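Local coordinates for protein 3-dehydroshikimate dehydratase (Pseudomonas putida, PDB 5HMQ) that converts 3-dehydroshikimate to protocatechuate with the help of a divalent metal cation, in the degradation of quinate and shikimate, at residues E453-W458 and K484-R489. Sequence-based numbering, arbitrary orientation.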
ATOM      1  N   GLU C 453       0.478   4.784   2.033  1.00 50.23           N
ATOM      2  CA  GLU C 453       0.041   4.644   0.649  1.00 51.21           C
ATOM      3  C   GLU C 453      -1.322   5.266   0.381  1.00 50.88           C
ATOM      4  O   GLU C 453      -1.689   5.423  -0.789  1.00 51.15           O
ATOM      5  CB  GLU C 453      -0.014   3.164   0.246  1.00 51.25           C
ATOM      6  CG  GLU C 453       1.070   2.292   0.859  1.00 55.63           C
ATOM      7  CD  GLU C 453       0.757   1.922   2.301  1.00 61.60           C
ATOM      8  OE1 GLU C 453      -0.443   1.847   2.643  1.00 64.30           O
ATOM      9  OE2 GLU C 453       1.698   1.744   3.100  1.00 61.69           O
ATOM     10  N   SER C 454      -2.080   5.623   1.418  1.00 47.78           N
ATOM     11  CA  SER C 454      -3.421   6.172   1.236  1.00 46.62           C
ATOM     12  C   SER C 454      -3.517   7.647   1.603  1.00 47.94           C
ATOM     13  O   SER C 454      -4.587   8.239   1.442  1.00 47.42           O
ATOM     14  CB  SER C 454      -4.442   5.367   2.048  1.00 48.95           C
ATOM     15  OG  SER C 454      -4.113   5.355   3.424  1.00 57.33           O
ATOM     16  N   LEU C 455      -2.422   8.256   2.079  1.00 44.86           N
ATOM     17  CA  LEU C 455      -2.499   9.611   2.612  1.00 46.31           C
ATOM     18  C   LEU C 455      -2.787  10.634   1.521  1.00 47.01           C
ATOM     19  O   LEU C 455      -3.606  11.540   1.712  1.00 49.62           O
ATOM     20  CB  LEU C 455      -1.196   9.981   3.330  1.00 47.53           C
ATOM     21  CG  LEU C 455      -1.029  11.448   3.739  1.00 49.45           C
ATOM     22  CD1 LEU C 455      -1.900  11.835   4.930  1.00 48.50           C
ATOM     23  CD2 LEU C 455       0.441  11.696   4.040  1.00 52.21           C
ATOM     24  N   ASP C 456      -2.138  10.501   0.366  1.00 44.67           N
ATOM     25  CA  ASP C 456      -2.394  11.429  -0.734  1.00 44.61           C
ATOM     26  C   ASP C 456      -3.848  11.373  -1.176  1.00 44.77           C
ATOM     27  O   ASP C 456      -4.426  12.398  -1.547  1.00 46.81           O
ATOM     28  CB  ASP C 456      -1.449  11.142  -1.910  1.00 47.09           C
ATOM     29  CG  ASP C 456      -0.015  11.542  -1.607  1.00 52.43           C
ATOM     30  OD1 ASP C 456       0.193  12.388  -0.710  1.00 54.58           O
ATOM     31  OD2 ASP C 456       0.902  11.039  -2.290  1.00 51.43           O
ATOM     32  N   SER C 457      -4.453  10.184  -1.147  1.00 43.08           N
ATOM     33  CA  SER C 457      -5.866  10.071  -1.492  1.00 40.65           C
ATOM     34  C   SER C 457      -6.737  10.812  -0.484  1.00 44.21           C
ATOM     35  O   SER C 457      -7.703  11.487  -0.863  1.00 46.08           O
ATOM     36  CB  SER C 457      -6.267   8.599  -1.573  1.00 41.32           C
ATOM     37  OG  SER C 457      -7.546   8.451  -2.152  1.00 44.08           O
ATOM     38  N   TRP C 458      -6.409  10.705   0.808  1.00 43.75           N
ATOM     39  CA  TRP C 458      -7.141  11.459   1.823  1.00 41.92           C
ATOM     40  C   TRP C 458      -6.942  12.959   1.649  1.00 41.38           C
ATOM     41  O   TRP C 458      -7.879  13.744   1.843  1.00 42.39           O
ATOM     42  CB  TRP C 458      -6.710  11.029   3.225  1.00 43.06           C
ATOM     43  CG  TRP C 458      -7.382   9.792   3.734  1.00 43.40           C
ATOM     44  CD1 TRP C 458      -7.068   8.503   3.427  1.00 42.49           C
ATOM     45  CD2 TRP C 458      -8.478   9.730   4.659  1.00 42.82           C
ATOM     46  NE1 TRP C 458      -7.903   7.640   4.098  1.00 44.43           N
ATOM     47  CE2 TRP C 458      -8.776   8.369   4.861  1.00 43.37           C
ATOM     48  CE3 TRP C 458      -9.236  10.694   5.333  1.00 41.21           C
ATOM     49  CZ2 TRP C 458      -9.801   7.947   5.707  1.00 44.46           C
ATOM     50  CZ3 TRP C 458     -10.251  10.273   6.174  1.00 40.72           C
ATOM     51  CH2 TRP C 458     -10.525   8.912   6.353  1.00 41.72           C
ATOM     52  N   LYS C 484       9.099  17.572   8.840  1.00 79.17           N
ATOM     53  CA  LYS C 484       7.849  17.997   8.209  1.00 77.41           C
ATOM     54  C   LYS C 484       6.664  17.173   8.738  1.00 74.70           C
ATOM     55  O   LYS C 484       6.665  15.941   8.644  1.00 73.81           O
ATOM     56  CB  LYS C 484       7.936  17.830   6.673  1.00 78.89           C
ATOM     57  CG  LYS C 484       6.867  18.486   5.793  1.00 80.11           C
ATOM     58  CD  LYS C 484       5.839  17.536   5.346  1.00 81.15           C
ATOM     59  CE  LYS C 484       6.341  16.334   4.672  1.00 83.09           C
ATOM     60  NZ  LYS C 484       7.146  16.578   3.457  1.00 82.25           N
ATOM     61  N   SER C 485       5.664  17.845   9.300  1.00 70.34           N
ATOM     62  CA  SER C 485       4.413  17.202   9.688  1.00 68.61           C
ATOM     63  C   SER C 485       3.268  17.837   8.908  1.00 67.36           C
ATOM     64  O   SER C 485       3.077  19.054   8.978  1.00 66.27           O
ATOM     65  CB  SER C 485       4.175  17.298  11.198  1.00 67.51           C
ATOM     66  OG  SER C 485       4.129  18.644  11.635  1.00 69.03           O
ATOM     67  N   ARG C 486       2.513  17.026   8.161  1.00 62.12           N
ATOM     68  CA  ARG C 486       1.465  17.566   7.300  1.00 59.56           C
ATOM     69  C   ARG C 486       0.147  17.725   8.045  1.00 56.87           C
ATOM     70  O   ARG C 486      -0.170  16.973   8.968  1.00 59.79           O
ATOM     71  CB  ARG C 486       1.203  16.720   6.049  1.00 59.89           C
ATOM     72  CG  ARG C 486       2.343  16.535   5.075  1.00 61.22           C
ATOM     73  CD  ARG C 486       1.739  16.221   3.704  1.00 62.01           C
ATOM     74  NE  ARG C 486       2.265  15.023   3.062  1.00 64.06           N
ATOM     75  CZ  ARG C 486       1.793  14.541   1.915  1.00 66.24           C
ATOM     76  NH1 ARG C 486       0.789  15.159   1.305  1.00 65.93           N
ATOM     77  NH2 ARG C 486       2.316  13.447   1.379  1.00 65.37           N
ATOM     78  N   ALA C 487      -0.625  18.725   7.619  1.00 52.54           N
ATOM     79  CA  ALA C 487      -1.921  19.016   8.205  1.00 50.16           C
ATOM     80  C   ALA C 487      -2.778  19.732   7.173  1.00 49.64           C
ATOM     81  O   ALA C 487      -2.266  20.351   6.236  1.00 50.88           O
ATOM     82  CB  ALA C 487      -1.793  19.874   9.471  1.00 52.44           C
ATOM     83  N   LEU C 488      -4.092  19.615   7.338  1.00 46.89           N
ATOM     84  CA  LEU C 488      -5.051  20.341   6.520  1.00 46.02           C
ATOM     85  C   LEU C 488      -5.896  21.249   7.405  1.00 47.18           C
ATOM     86  O   LEU C 488      -5.878  21.158   8.636  1.00 47.73           O
ATOM     87  CB  LEU C 488      -5.937  19.382   5.716  1.00 48.50           C
ATOM     88  CG  LEU C 488      -5.200  18.471   4.735  1.00 50.26           C
ATOM     89  CD1 LEU C 488      -6.155  17.424   4.166  1.00 52.37           C
ATOM     90  CD2 LEU C 488      -4.515  19.274   3.617  1.00 47.32           C
ATOM     91  N   ARG C 489      -6.652  22.129   6.755  1.00 47.84           N
ATOM     92  CA  ARG C 489      -7.308  23.226   7.453  1.00 49.31           C
ATOM     93  C   ARG C 489      -8.462  23.727   6.603  1.00 47.64           C
ATOM     94  O   ARG C 489      -8.287  23.962   5.404  1.00 50.50           O
ATOM     95  CB  ARG C 489      -6.296  24.349   7.723  1.00 48.69           C
ATOM     96  CG  ARG C 489      -6.831  25.580   8.430  1.00 52.98           C
ATOM     97  CD  ARG C 489      -5.870  26.748   8.225  1.00 56.31           C
ATOM     98  NE  ARG C 489      -6.165  27.893   9.084  1.00 59.83           N
ATOM     99  CZ  ARG C 489      -6.977  28.893   8.749  1.00 59.92           C
ATOM    100  NH1 ARG C 489      -7.587  28.889   7.572  1.00 59.24           N
ATOM    101  NH2 ARG C 489      -7.182  29.894   9.595  1.00 58.84           N
TER
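The flat guanidinium of Arg486 has Leu455 over one face and Asp456 at its edge. Leu455 CD2 stands 3.6 Å above the guanidinium plane, displaced toward the rim, with 3.7 Å between CD2 and Arg486 NH2: a methyl in van der Waals contact with the face. Chi1 of Leu455 (170°, CG anti to the backbone N) sends the branch toward the strand, and chi2 sets where CD2 falls. At the edge, near the guanidinium plane, Arg486 NH2 donates to Asp456 OD1 on the syn side of the carboxylate, at 3.2 Å. Arg486 NH1 also reaches Asp456 OD1, weakly, at 3.5 Å, so one oxygen accepts from both nitrogens. With the planes 45° apart, this is not a coplanar, two-oxygen pairing. Asp456 OD2 forms a salt bridge with Arg505 NH2 of the second subunit, the stronger partner, and the carboxylate probably balances charge on both arginines. Arg486 also packs on Asn506 of the second subunit. In the C-terminal HPPD-like domain, away from the metal sites, this helix-on-sheet packing at the dimer interface joins the first turn of helix 455-465 to strand 484-489, which runs antiparallel between strands 469-474 and 496-501; Leu455 also touches Leu499 and Leu450.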